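Local coordinates for protein GTP cyclohydrolase (Enterococcus faecalis, PDB 2R41) that is of unknown function but belongs to the DUF960 family of small alpha-beta proteins and may be a GTP cyclohydrolase, at residues S13-L18 with G96-I101; I44-L49 with V63-E68; L50-L55 with I90-D95. All blocks are in the same frame, centred on the assembly; numbering follows the deposited sequence.

Interaction 1: residues S13-L18 with G96-I101; sequences SRYASL and GHRETI
Two donors grip the carbonyl oxygen Glu-99 O. Tyr-15 N gives it a hydrogen bond of 2.8 Å, nearly along the C=O axis. Arg-14 CA adds a CA-H...O contact to Glu-99 O at 3.3 Å. The pattern repeats at Tyr-15 O, which takes Ile-101 N at 3.1 Å and a weaker contact from Thr-100 CA. Glu-99 N to Ser-13 O and Ser-17 N to Ile-101 O complete the parallel pairing of 13-16 with 98-101.

Arg-14 and Glu-99 run side by side on one face. Both have CG anti to the carbonyl carbon. Arg-14 NE meets Glu-99 OE1 at 3.1 Å in a salt bridge. The oxygen lies in the guanidinium plane, but NE sits 25° out of the carboxylate plane. Arg-14 NH1 makes a salt bridge to Asp-37 OD2 and NH2 a hydrogen bond to Phe-8 O, so three partners probably hold the group's rotation.

On the other face, the Arg-98 chain bends at chi2 and chi3. This lays its guanidinium flat over Tyr-15, planes 12° apart. Arg-98 CZ is 3.9 Å from the Tyr-15 ring centroid, a cation-pi stack.

Ser-17 OG caps helix 18-21 through Val-20 N and hydrogen-bonds to Glu-106 OE1, while Leu-18 of a second subunit packs on Arg-98 and Thr-100. Helix 26-40 lies against Arg-14, Glu-99 and Ile-101, and strand 89-94 flanks 98-102 on its other side.

Interaction 2: residues I44-L49 with V63-E68; sequences IPLNDL and VHFSQE
An Asx turn ends the loop between helix 26-40 and strand 49-57, and residues 65-68, on and just past strand 60-66, pack on that loop. The turn forms where Asn-47 OD1 accepts from Leu-49 N at 3.3 Å, in the carbonyl plane and on a lone pair. Asn-47 CG lies anti to the backbone N (chi1 -158°), which carries OD1 toward Leu-49 N.

The Gln-67 amide ties the loop to residues 65-68 with two hydrogen bonds. Its CG sits between the backbone N and the carbonyl carbon, and the chain then runs straight toward the loop. Gln-67 NE2 donates to Pro-45 O at 3.1 Å, with the acceptor near the amide plane. Gln-67 OE1 receives Asn-47 N at 2.8 Å, from 33° above the carbonyl plane. One buried amide thus serves both a loop carbonyl and a loop N-H, a pattern consistent with this orientation of the amide.

Next to the amide, Ile-44 and Phe-65 meet tip to tip, Ile-44 CD1 standing 4.0 Å from Phe-65 CE2. Leu-49 CD2 lies beside the Glu-68 carboxylate. A water closes the contact: it donates to Leu-49 O at 2.8 Å and accepts from Glu-68 N at 2.6 Å.

Interaction 3: residues L50-L55 with I90-D95; sequences LHFDLL and IFAFDD
His-51 and Phe-91 share one torsion: in each, CG lies anti to the carbonyl carbon, with chi1 -57° and -75°. Being paired across the strands, both leave the same face of the sheet; the shared torsion lays the rings side by side, pointing the same way. The two residues form the non-hydrogen-bonded pair of an antiparallel strand pair. The edge of Phe-91 is turned to the face of His-51, an edge-to-face pair with the planes at 50°. Phe-91 CE1 does the touching, 3.8 Å from His-51 CD2 and off toward the rim of the imidazole.

Hydrogen-bonded pairs flank this one. Leu-50 N meets Ala-92 O at 2.9 Å, and Ala-92 N returns a bond to Leu-50 O. Phe-52 N meets Ile-90 O at 2.8 Å, nearly along the C=O axis, and Ile-90 N returns one to Phe-52 O. Leu-50 O also receives the CA-H of Phe-91.

The opposite face carries Leu-50, Phe-52, Ile-90 and Ala-92. The Phe-52 ring turns its edge to the small Ala-92, with Phe-52 CE2 3.9 Å from Ala-92 CB. Ile-90 holds CG1 in the crowded position between backbone N and carbonyl carbon. From there its CD1 reaches across the strand pair to Leu-54 CD2 at 3.6 Å. Ile-32 and Ile-36 of helix 26-40 pack over this face, and Phe-65 and Val-63 adjoin it from strand 60-66.

The chemistry is thus split. The side chains of this contact on the helix-covered face are apolar, and four backbone hydrogen bonds join the two strands. On the other face the imidazole of His-51 lies against the phenyl ring of Phe-91. Glu-68 lies close to His-51, so the carboxylate of Glu-68 would probably stabilise a protonated His-51 imidazole.

From the N terminus, segment 13-18 carries strand 13-16, outermost of the sheet within this chain, and its partner 96-101 comes only near the end of the chain. Interaction 1 thus closes the longest loop, and both other contacts nest inside it. After helix 26-40, segment 44-49 runs directly into 50-55. Next comes 63-68, which closes the short loop of interaction 2 across the hairpin of strands 49-57 and 60-66. Segment 90-95 then closes interaction 3, so interactions 2 and 3 cross. A probable hydrogen bond between Thr-100 O and Phe-93 N joins strands 98-102 and 89-94, and so interactions 1 and 3. All three contacts reach one mixed sheet.

Interaction 1: residues S13-L18 with G96-I101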
ATOM      1  N   SER C  13       2.735  11.909   2.322  1.00 47.92           N
ATOM      2  CA  SER C  13       3.457  10.650   2.126  1.00 47.57           C
ATOM      3  C   SER C  13       4.946  10.799   2.121  1.00 44.90           C
ATOM      4  O   SER C  13       5.457  11.689   1.494  1.00 44.27           O
ATOM      5  CB  SER C  13       3.007   9.907   0.869  1.00 49.10           C
ATOM      6  OG  SER C  13       2.012  10.624   0.176  1.00 54.32           O
ATOM      7  N   ARG C  14       5.631   9.903   2.823  1.00 44.13           N
ATOM      8  CA  ARG C  14       7.075   9.910   2.871  1.00 43.09           C
ATOM      9  C   ARG C  14       7.616   8.658   2.202  1.00 43.58           C
ATOM     10  O   ARG C  14       7.154   7.577   2.506  1.00 45.11           O
ATOM     11  CB  ARG C  14       7.528   9.974   4.310  1.00 41.98           C
ATOM     12  CG  ARG C  14       7.007  11.180   5.045  1.00 42.65           C
ATOM     13  CD  ARG C  14       7.269  11.051   6.527  1.00 42.32           C
ATOM     14  NE  ARG C  14       7.315  12.374   7.125  1.00 44.35           N
ATOM     15  CZ  ARG C  14       7.472  12.616   8.423  1.00 45.30           C
ATOM     16  NH1 ARG C  14       7.590  11.599   9.272  1.00 47.32           N
ATOM     17  NH2 ARG C  14       7.508  13.875   8.867  1.00 42.67           N
ATOM     18  N   TYR C  15       8.557   8.797   1.274  1.00 43.49           N
ATOM     19  CA  TYR C  15       9.096   7.660   0.557  1.00 43.97           C
ATOM     20  C   TYR C  15      10.561   7.653   0.811  1.00 42.94           C
ATOM     21  O   TYR C  15      11.131   8.670   1.196  1.00 43.18           O
ATOM     22  CB  TYR C  15       8.834   7.791  -0.941  1.00 45.88           C
ATOM     23  CG  TYR C  15       7.382   7.635  -1.273  1.00 49.76           C
ATOM     24  CD1 TYR C  15       6.862   6.397  -1.660  1.00 54.79           C
ATOM     25  CD2 TYR C  15       6.511   8.700  -1.170  1.00 52.95           C
ATOM     26  CE1 TYR C  15       5.484   6.227  -1.947  1.00 58.08           C
ATOM     27  CE2 TYR C  15       5.136   8.557  -1.442  1.00 57.17           C
ATOM     28  CZ  TYR C  15       4.623   7.320  -1.825  1.00 58.00           C
ATOM     29  OH  TYR C  15       3.264   7.184  -2.083  1.00 58.45           O
ATOM     30  N   ALA C  16      11.201   6.521   0.592  1.00 42.68           N
ATOM     31  CA  ALA C  16      12.654   6.518   0.580  1.00 41.92           C
ATOM     32  C   ALA C  16      13.153   5.956  -0.740  1.00 42.61           C
ATOM     33  O   ALA C  16      12.602   4.988  -1.245  1.00 44.01           O
ATOM     34  CB  ALA C  16      13.160   5.719   1.697  1.00 41.76           C
ATOM     35  N   SER C  17      14.195   6.545  -1.305  1.00 42.32           N
ATOM     36  CA  SER C  17      14.669   6.127  -2.620  1.00 43.06           C
ATOM     37  C   SER C  17      15.240   4.731  -2.589  1.00 42.87           C
ATOM     38  O   SER C  17      15.627   4.248  -1.541  1.00 41.80           O
ATOM     39  CB  SER C  17      15.803   7.039  -3.074  1.00 43.81           C
ATOM     40  OG  SER C  17      17.035   6.616  -2.500  1.00 44.29           O
ATOM     41  N   LEU C  18      15.368   4.139  -3.769  1.00 43.94           N
ATOM     42  CA  LEU C  18      15.986   2.846  -3.930  1.00 44.94           C
ATOM     43  C   LEU C  18      17.357   2.747  -3.268  1.00 45.51           C
ATOM     44  O   LEU C  18      17.589   1.832  -2.470  1.00 46.64           O
ATOM     45  CB  LEU C  18      16.080   2.482  -5.406  1.00 46.18           C
ATOM     46  CG  LEU C  18      16.915   1.243  -5.773  1.00 47.11           C
ATOM     47  CD1 LEU C  18      16.254  -0.059  -5.351  1.00 46.41           C
ATOM     48  CD2 LEU C  18      17.223   1.206  -7.265  1.00 48.66           C
ATOM     49  N   GLY C  96       6.551  19.250  -2.134  1.00 49.71           N
ATOM     50  CA  GLY C  96       5.359  20.034  -1.871  1.00 52.57           C
ATOM     51  C   GLY C  96       4.107  19.181  -1.802  1.00 53.85           C
ATOM     52  O   GLY C  96       3.070  19.624  -1.306  1.00 55.52           O
ATOM     53  N   HIS C  97       4.204  17.953  -2.300  1.00 53.69           N
ATOM     54  CA  HIS C  97       3.151  16.964  -2.110  1.00 55.40           C
ATOM     55  C   HIS C  97       3.707  15.672  -1.519  1.00 53.29           C
ATOM     56  O   HIS C  97       3.039  15.000  -0.733  1.00 54.60           O
ATOM     57  CB  HIS C  97       2.442  16.674  -3.435  1.00 58.35           C
ATOM     58  CG  HIS C  97       3.375  16.489  -4.591  1.00 60.94           C
ATOM     59  ND1 HIS C  97       4.102  17.527  -5.135  1.00 62.22           N
ATOM     60  CD2 HIS C  97       3.700  15.387  -5.308  1.00 62.33           C
ATOM     61  CE1 HIS C  97       4.834  17.072  -6.135  1.00 64.20           C
ATOM     62  NE2 HIS C  97       4.609  15.777  -6.262  1.00 62.85           N
ATOM     63  N   ARG C  98       4.932  15.332  -1.903  1.00 51.11           N
ATOM     64  CA  ARG C  98       5.564  14.100  -1.445  1.00 49.15           C
ATOM     65  C   ARG C  98       6.939  14.377  -0.842  1.00 46.48           C
ATOM     66  O   ARG C  98       7.711  15.174  -1.375  1.00 46.31           O
ATOM     67  CB  ARG C  98       5.686  13.099  -2.594  1.00 50.10           C
ATOM     68  CG  ARG C  98       7.072  13.030  -3.214  1.00 53.03           C
ATOM     69  CD  ARG C  98       7.431  11.606  -3.607  1.00 57.91           C
ATOM     70  NE  ARG C  98       6.297  10.897  -4.192  1.00 65.49           N
ATOM     71  CZ  ARG C  98       6.376   9.696  -4.754  1.00 67.08           C
ATOM     72  NH1 ARG C  98       7.539   9.065  -4.811  1.00 64.51           N
ATOM     73  NH2 ARG C  98       5.291   9.126  -5.262  1.00 67.44           N
ATOM     74  N   GLU C  99       7.236  13.712   0.269  1.00 44.32           N
ATOM     75  CA  GLU C  99       8.543  13.832   0.906  1.00 41.49           C
ATOM     76  C   GLU C  99       9.402  12.600   0.637  1.00 40.15           C
ATOM     77  O   GLU C  99       8.911  11.472   0.665  1.00 39.53           O
ATOM     78  CB  GLU C  99       8.386  14.044   2.413  1.00 40.55           C
ATOM     79  CG  GLU C  99       7.728  15.362   2.790  1.00 40.68           C
ATOM     80  CD  GLU C  99       6.777  15.225   3.963  1.00 42.84           C
ATOM     81  OE1 GLU C  99       7.199  14.695   5.012  1.00 41.11           O
ATOM     82  OE2 GLU C  99       5.608  15.646   3.835  1.00 46.84           O
ATOM     83  N   THR C 100      10.685  12.827   0.378  1.00 39.51           N
ATOM     84  CA  THR C 100      11.580  11.760  -0.034  1.00 38.96           C
ATOM     85  C   THR C 100      12.960  11.877   0.595  1.00 38.13           C
ATOM     86  O   THR C 100      13.537  12.951   0.657  1.00 37.81           O
ATOM     87  CB  THR C 100      11.705  11.746  -1.550  1.00 39.57           C
ATOM     88  OG1 THR C 100      10.403  11.676  -2.118  1.00 41.56           O
ATOM     89  CG2 THR C 100      12.490  10.545  -2.039  1.00 40.36           C
ATOM     90  N   ILE C 101      13.472  10.753   1.080  1.00 38.37           N
ATOM     91  CA  ILE C 101      14.862  10.657   1.499  1.00 38.27           C
ATOM     92  C   ILE C 101      15.668   9.965   0.435  1.00 38.76           C
ATOM     93  O   ILE C 101      15.302   8.913  -0.055  1.00 39.09           O
ATOM     94  CB  ILE C 101      14.985   9.833   2.744  1.00 37.98           C
ATOM     95  CG1 ILE C 101      14.268  10.554   3.877  1.00 39.04           C
ATOM     96  CG2 ILE C 101      16.435   9.626   3.058  1.00 37.41           C
ATOM     97  CD1 ILE C 101      14.108   9.747   5.127  1.00 40.73           C
TER

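Interaction 2: residues I44-L49 with V63-E68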
ATOM      1  N   ILE C  44      12.691  25.009  14.280  1.00 43.51           N
ATOM      2  CA  ILE C  44      13.251  26.008  13.368  1.00 44.32           C
ATOM      3  C   ILE C  44      12.503  25.966  12.017  1.00 44.68           C
ATOM      4  O   ILE C  44      11.838  24.946  11.706  1.00 44.64           O
ATOM      5  CB  ILE C  44      14.750  25.753  13.120  1.00 43.40           C
ATOM      6  CG1 ILE C  44      14.903  24.731  11.974  1.00 43.71           C
ATOM      7  CG2 ILE C  44      15.475  25.404  14.419  1.00 41.63           C
ATOM      8  CD1 ILE C  44      15.736  23.539  12.238  1.00 44.86           C
ATOM      9  N   PRO C  45      12.665  27.020  11.176  1.00 45.30           N
ATOM     10  CA  PRO C  45      12.041  27.025   9.869  1.00 45.31           C
ATOM     11  C   PRO C  45      12.789  26.040   9.001  1.00 43.96           C
ATOM     12  O   PRO C  45      13.992  25.837   9.192  1.00 43.32           O
ATOM     13  CB  PRO C  45      12.301  28.422   9.342  1.00 46.73           C
ATOM     14  CG  PRO C  45      13.178  29.070  10.250  1.00 47.30           C
ATOM     15  CD  PRO C  45      13.534  28.185  11.372  1.00 46.34           C
ATOM     16  N   LEU C  46      12.086  25.417   8.063  1.00 44.32           N
ATOM     17  CA  LEU C  46      12.672  24.357   7.248  1.00 42.86           C
ATOM     18  C   LEU C  46      12.723  24.704   5.781  1.00 44.23           C
ATOM     19  O   LEU C  46      11.752  25.181   5.179  1.00 45.10           O
ATOM     20  CB  LEU C  46      11.920  23.063   7.467  1.00 40.99           C
ATOM     21  CG  LEU C  46      12.237  22.543   8.849  1.00 40.65           C
ATOM     22  CD1 LEU C  46      11.426  21.334   9.183  1.00 39.49           C
ATOM     23  CD2 LEU C  46      13.709  22.211   8.901  1.00 40.93           C
ATOM     24  N   ASN C  47      13.899  24.478   5.230  1.00 44.64           N
ATOM     25  CA  ASN C  47      14.157  24.554   3.813  1.00 46.68           C
ATOM     26  C   ASN C  47      13.472  23.348   3.239  1.00 45.30           C
ATOM     27  O   ASN C  47      13.221  22.399   3.941  1.00 43.87           O
ATOM     28  CB  ASN C  47      15.653  24.374   3.670  1.00 47.60           C
ATOM     29  CG  ASN C  47      16.202  24.931   2.394  1.00 53.12           C
ATOM     30  OD1 ASN C  47      16.058  24.331   1.308  1.00 57.27           O
ATOM     31  ND2 ASN C  47      16.915  26.059   2.514  1.00 59.16           N
ATOM     32  N   ASP C  48      13.157  23.338   1.970  1.00 46.44           N
ATOM     33  CA  ASP C  48      12.502  22.152   1.458  1.00 45.73           C
ATOM     34  C   ASP C  48      13.501  21.062   1.204  1.00 44.11           C
ATOM     35  O   ASP C  48      13.134  19.995   0.764  1.00 43.72           O
ATOM     36  CB  ASP C  48      11.750  22.462   0.177  1.00 48.11           C
ATOM     37  CG  ASP C  48      12.670  22.854  -0.969  1.00 51.62           C
ATOM     38  OD1 ASP C  48      13.906  22.699  -0.831  1.00 56.55           O
ATOM     39  OD2 ASP C  48      12.168  23.305  -2.028  1.00 55.44           O
ATOM     40  N   LEU C  49      14.778  21.337   1.439  1.00 44.15           N
ATOM     41  CA  LEU C  49      15.801  20.312   1.264  1.00 43.04           C
ATOM     42  C   LEU C  49      16.785  20.313   2.416  1.00 42.70           C
ATOM     43  O   LEU C  49      17.265  21.370   2.826  1.00 43.06           O
ATOM     44  CB  LEU C  49      16.521  20.505  -0.036  1.00 43.88           C
ATOM     45  CG  LEU C  49      17.705  19.573  -0.215  1.00 43.03           C
ATOM     46  CD1 LEU C  49      17.279  18.236  -0.741  1.00 41.33           C
ATOM     47  CD2 LEU C  49      18.587  20.273  -1.219  1.00 48.01           C
ATOM     48  N   VAL C  63      24.227  11.843  13.478  1.00 46.09           N
ATOM     49  CA  VAL C  63      23.705  12.573  12.374  1.00 44.85           C
ATOM     50  C   VAL C  63      23.971  14.049  12.595  1.00 45.42           C
ATOM     51  O   VAL C  63      23.506  14.624  13.581  1.00 46.06           O
ATOM     52  CB  VAL C  63      22.208  12.333  12.262  1.00 43.61           C
ATOM     53  CG1 VAL C  63      21.628  13.139  11.142  1.00 42.80           C
ATOM     54  CG2 VAL C  63      21.940  10.876  12.014  1.00 44.39           C
ATOM     55  N   HIS C  64      24.736  14.633  11.687  0.50 45.48           N
ATOM     56  CA  HIS C  64      24.860  16.063  11.625  0.50 45.56           C
ATOM     57  C   HIS C  64      23.776  16.516  10.685  0.50 44.63           C
ATOM     58  O   HIS C  64      23.619  15.950   9.601  0.50 44.24           O
ATOM     59  CB  HIS C  64      26.210  16.452  11.051  0.50 46.63           C
ATOM     60  CG  HIS C  64      26.443  17.923  11.033  0.50 46.85           C
ATOM     61  ND1 HIS C  64      26.744  18.639  12.172  0.50 47.92           N
ATOM     62  CD2 HIS C  64      26.410  18.816  10.019  0.50 46.80           C
ATOM     63  CE1 HIS C  64      26.901  19.911  11.858  0.50 48.79           C
ATOM     64  NE2 HIS C  64      26.695  20.047  10.560  0.50 47.96           N
ATOM     65  N   PHE C  65      23.026  17.527  11.106  1.00 44.61           N
ATOM     66  CA  PHE C  65      22.041  18.181  10.231  1.00 44.03           C
ATOM     67  C   PHE C  65      22.470  19.588   9.819  1.00 45.48           C
ATOM     68  O   PHE C  65      23.057  20.326  10.620  1.00 46.32           O
ATOM     69  CB  PHE C  65      20.682  18.281  10.926  1.00 43.21           C
ATOM     70  CG  PHE C  65      19.767  19.319  10.331  1.00 42.50           C
ATOM     71  CD1 PHE C  65      19.219  19.145   9.061  1.00 41.43           C
ATOM     72  CD2 PHE C  65      19.467  20.485  11.034  1.00 42.80           C
ATOM     73  CE1 PHE C  65      18.375  20.117   8.503  1.00 42.91           C
ATOM     74  CE2 PHE C  65      18.619  21.466  10.489  1.00 42.90           C
ATOM     75  CZ  PHE C  65      18.068  21.288   9.223  1.00 42.97           C
ATOM     76  N   SER C  66      22.144  19.966   8.586  1.00 45.62           N
ATOM     77  CA  SER C  66      22.259  21.356   8.158  1.00 47.43           C
ATOM     78  C   SER C  66      21.359  21.579   6.963  1.00 47.59           C
ATOM     79  O   SER C  66      20.825  20.616   6.431  1.00 47.00           O
ATOM     80  CB  SER C  66      23.716  21.720   7.805  1.00 48.99           C
ATOM     81  OG  SER C  66      24.222  20.977   6.702  1.00 49.64           O
ATOM     82  N   GLN C  67      21.203  22.840   6.556  1.00 49.31           N
ATOM     83  CA  GLN C  67      20.436  23.242   5.383  1.00 50.38           C
ATOM     84  C   GLN C  67      21.033  24.527   4.796  1.00 53.80           C
ATOM     85  O   GLN C  67      21.682  25.299   5.514  1.00 54.29           O
ATOM     86  CB  GLN C  67      18.940  23.427   5.716  1.00 49.75           C
ATOM     87  CG  GLN C  67      18.607  24.481   6.771  1.00 49.68           C
ATOM     88  CD  GLN C  67      17.137  24.508   7.167  1.00 50.06           C
ATOM     89  OE1 GLN C  67      16.294  23.921   6.507  1.00 51.41           O
ATOM     90  NE2 GLN C  67      16.827  25.203   8.251  1.00 48.11           N
ATOM     91  N   GLU C  68      20.821  24.706   3.487  0.50 55.71           N
ATOM     92  CA  GLU C  68      21.171  25.905   2.724  0.50 59.30           C
ATOM     93  C   GLU C  68      20.430  27.091   3.347  0.50 60.99           C
ATOM     94  O   GLU C  68      19.295  26.932   3.815  0.50 60.25           O
ATOM     95  CB  GLU C  68      20.738  25.744   1.248  0.50 59.96           C
ATOM     96  CG  GLU C  68      21.532  24.716   0.385  0.50 60.32           C
ATOM     97  CD  GLU C  68      20.646  23.859  -0.586  0.50 60.23           C
ATOM     98  OE1 GLU C  68      21.115  22.780  -1.028  0.50 60.29           O
ATOM     99  OE2 GLU C  68      19.489  24.238  -0.903  0.50 60.54           O
TER
HETATM  100  O   HOH W   1      19.523  22.890   2.231  1.00 37.83           O

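Interaction 3: residues L50-L55 with I90-D95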
ATOM      1  N   LEU C  50      17.048  19.122   2.951  1.00 41.74           N
ATOM      2  CA  LEU C  50      17.703  18.967   4.239  1.00 41.55           C
ATOM      3  C   LEU C  50      18.883  18.031   4.133  1.00 42.56           C
ATOM      4  O   LEU C  50      18.729  16.911   3.619  1.00 42.81           O
ATOM      5  CB  LEU C  50      16.702  18.370   5.192  1.00 39.81           C
ATOM      6  CG  LEU C  50      15.900  19.301   6.079  1.00 39.10           C
ATOM      7  CD1 LEU C  50      15.417  20.533   5.422  1.00 38.73           C
ATOM      8  CD2 LEU C  50      14.757  18.537   6.632  1.00 38.76           C
ATOM      9  N   HIS C  51      20.057  18.469   4.592  1.00 44.23           N
ATOM     10  CA  HIS C  51      21.275  17.651   4.512  1.00 45.66           C
ATOM     11  C   HIS C  51      21.427  16.886   5.820  1.00 44.97           C
ATOM     12  O   HIS C  51      21.273  17.452   6.908  1.00 46.18           O
ATOM     13  CB  HIS C  51      22.524  18.501   4.301  1.00 47.42           C
ATOM     14  CG  HIS C  51      22.492  19.390   3.080  1.00 55.40           C
ATOM     15  ND1 HIS C  51      21.388  20.144   2.711  1.00 60.64           N
ATOM     16  CD2 HIS C  51      23.464  19.707   2.183  1.00 60.77           C
ATOM     17  CE1 HIS C  51      21.673  20.866   1.636  1.00 60.46           C
ATOM     18  NE2 HIS C  51      22.924  20.620   1.295  1.00 62.27           N
ATOM     19  N   PHE C  52      21.721  15.598   5.740  1.00 44.27           N
ATOM     20  CA  PHE C  52      22.130  14.874   6.932  1.00 43.85           C
ATOM     21  C   PHE C  52      23.430  14.134   6.711  1.00 45.66           C
ATOM     22  O   PHE C  52      23.475  13.260   5.869  1.00 46.00           O
ATOM     23  CB  PHE C  52      21.075  13.876   7.312  1.00 41.52           C
ATOM     24  CG  PHE C  52      19.754  14.501   7.658  1.00 39.77           C
ATOM     25  CD1 PHE C  52      19.503  14.961   8.932  1.00 36.38           C
ATOM     26  CD2 PHE C  52      18.742  14.596   6.707  1.00 36.27           C
ATOM     27  CE1 PHE C  52      18.287  15.513   9.244  1.00 33.93           C
ATOM     28  CE2 PHE C  52      17.551  15.157   7.016  1.00 32.99           C
ATOM     29  CZ  PHE C  52      17.318  15.615   8.288  1.00 35.11           C
ATOM     30  N   ASP C  53      24.483  14.474   7.447  1.00 47.77           N
ATOM     31  CA  ASP C  53      25.668  13.638   7.427  1.00 50.85           C
ATOM     32  C   ASP C  53      25.587  12.566   8.522  1.00 51.19           C
ATOM     33  O   ASP C  53      25.244  12.874   9.679  1.00 51.32           O
ATOM     34  CB  ASP C  53      26.928  14.461   7.601  1.00 53.43           C
ATOM     35  CG  ASP C  53      27.106  15.487   6.501  1.00 58.54           C
ATOM     36  OD1 ASP C  53      27.120  16.729   6.803  1.00 62.64           O
ATOM     37  OD2 ASP C  53      27.231  15.047   5.329  1.00 63.56           O
ATOM     38  N   LEU C  54      25.886  11.315   8.137  1.00 51.37           N
ATOM     39  CA  LEU C  54      25.890  10.152   9.028  1.00 51.71           C
ATOM     40  C   LEU C  54      27.336   9.873   9.480  1.00 53.50           C
ATOM     41  O   LEU C  54      28.168   9.502   8.674  1.00 55.08           O
ATOM     42  CB  LEU C  54      25.353   8.948   8.250  1.00 51.47           C
ATOM     43  CG  LEU C  54      23.892   8.810   7.740  1.00 51.37           C
ATOM     44  CD1 LEU C  54      23.196   7.678   8.425  1.00 51.76           C
ATOM     45  CD2 LEU C  54      22.991  10.052   7.796  1.00 50.39           C
ATOM     46  N   LEU C  55      27.673  10.060  10.747  1.00 54.09           N
ATOM     47  CA  LEU C  55      29.082   9.966  11.112  1.00 55.95           C
ATOM     48  C   LEU C  55      29.305   8.851  12.113  1.00 57.96           C
ATOM     49  O   LEU C  55      28.368   8.484  12.840  1.00 57.95           O
ATOM     50  CB  LEU C  55      29.580  11.296  11.654  1.00 56.20           C
ATOM     51  CG  LEU C  55      29.274  12.543  10.806  1.00 54.42           C
ATOM     52  CD1 LEU C  55      29.404  13.788  11.652  1.00 52.69           C
ATOM     53  CD2 LEU C  55      30.144  12.629   9.557  1.00 54.29           C
ATOM     54  N   ILE C  90      22.825  11.762   3.437  1.00 46.63           N
ATOM     55  CA  ILE C  90      21.548  11.704   2.717  1.00 45.20           C
ATOM     56  C   ILE C  90      20.775  13.022   2.782  1.00 44.26           C
ATOM     57  O   ILE C  90      21.052  13.897   3.612  1.00 43.60           O
ATOM     58  CB  ILE C  90      20.602  10.607   3.240  1.00 44.64           C
ATOM     59  CG1 ILE C  90      20.079  10.973   4.610  1.00 45.18           C
ATOM     60  CG2 ILE C  90      21.280   9.247   3.307  1.00 45.29           C
ATOM     61  CD1 ILE C  90      20.125   9.802   5.613  1.00 49.72           C
ATOM     62  N   PHE C  91      19.783  13.137   1.905  1.00 43.27           N
ATOM     63  CA  PHE C  91      18.976  14.322   1.817  1.00 42.71           C
ATOM     64  C   PHE C  91      17.548  13.966   2.134  1.00 41.62           C
ATOM     65  O   PHE C  91      17.098  12.838   1.815  1.00 42.21           O
ATOM     66  CB  PHE C  91      19.009  14.813   0.402  1.00 44.56           C
ATOM     67  CG  PHE C  91      20.281  15.491   0.025  1.00 48.55           C
ATOM     68  CD1 PHE C  91      21.269  15.759   0.981  1.00 51.64           C
ATOM     69  CD2 PHE C  91      20.479  15.937  -1.274  1.00 52.03           C
ATOM     70  CE1 PHE C  91      22.459  16.436   0.633  1.00 53.53           C
ATOM     71  CE2 PHE C  91      21.660  16.632  -1.624  1.00 54.52           C
ATOM     72  CZ  PHE C  91      22.648  16.869  -0.671  1.00 53.65           C
ATOM     73  N   ALA C  92      16.829  14.888   2.778  1.00 39.62           N
ATOM     74  CA  ALA C  92      15.374  14.801   2.841  1.00 37.87           C
ATOM     75  C   ALA C  92      14.828  15.891   1.948  1.00 38.60           C
ATOM     76  O   ALA C  92      15.227  17.075   2.028  1.00 39.84           O
ATOM     77  CB  ALA C  92      14.887  14.987   4.211  1.00 37.23           C
ATOM     78  N   PHE C  93      13.918  15.506   1.075  1.00 38.10           N
ATOM     79  CA  PHE C  93      13.387  16.463   0.138  1.00 38.39           C
ATOM     80  C   PHE C  93      11.883  16.482   0.093  1.00 38.78           C
ATOM     81  O   PHE C  93      11.219  15.447   0.070  1.00 38.57           O
ATOM     82  CB  PHE C  93      13.887  16.172  -1.228  1.00 38.43           C
ATOM     83  CG  PHE C  93      13.360  17.101  -2.253  1.00 41.11           C
ATOM     84  CD1 PHE C  93      13.572  18.477  -2.136  1.00 42.04           C
ATOM     85  CD2 PHE C  93      12.670  16.609  -3.371  1.00 42.62           C
ATOM     86  CE1 PHE C  93      13.119  19.357  -3.117  1.00 43.20           C
ATOM     87  CE2 PHE C  93      12.205  17.478  -4.363  1.00 43.62           C
ATOM     88  CZ  PHE C  93      12.445  18.856  -4.237  1.00 44.84           C
ATOM     89  N   ASP C  94      11.356  17.686   0.025  1.00 39.78           N
ATOM     90  CA  ASP C  94       9.949  17.880   0.077  1.00 41.17           C
ATOM     91  C   ASP C  94       9.581  18.682  -1.134  1.00 43.35           C
ATOM     92  O   ASP C  94       9.895  19.844  -1.207  1.00 45.35           O
ATOM     93  CB  ASP C  94       9.560  18.597   1.369  1.00 40.91           C
ATOM     94  CG  ASP C  94       8.072  18.836   1.462  1.00 43.96           C
ATOM     95  OD1 ASP C  94       7.373  18.375   0.531  1.00 46.94           O
ATOM     96  OD2 ASP C  94       7.586  19.496   2.415  1.00 44.87           O
ATOM     97  N   ASP C  95       8.908  18.046  -2.087  1.00 44.50           N
ATOM     98  CA  ASP C  95       8.574  18.694  -3.351  1.00 47.61           C
ATOM     99  C   ASP C  95       7.175  19.300  -3.306  1.00 49.94           C
ATOM    100  O   ASP C  95       6.673  19.801  -4.313  1.00 52.11           O
ATOM    101  CB  ASP C  95       8.679  17.698  -4.507  1.00 48.69           C
ATOM    102  CG  ASP C  95       7.603  16.632  -4.459  1.00 52.28           C
ATOM    103  OD1 ASP C  95       6.545  16.882  -3.844  1.00 54.29           O
ATOM    104  OD2 ASP C  95       7.815  15.544  -5.034  1.00 56.10           O
TER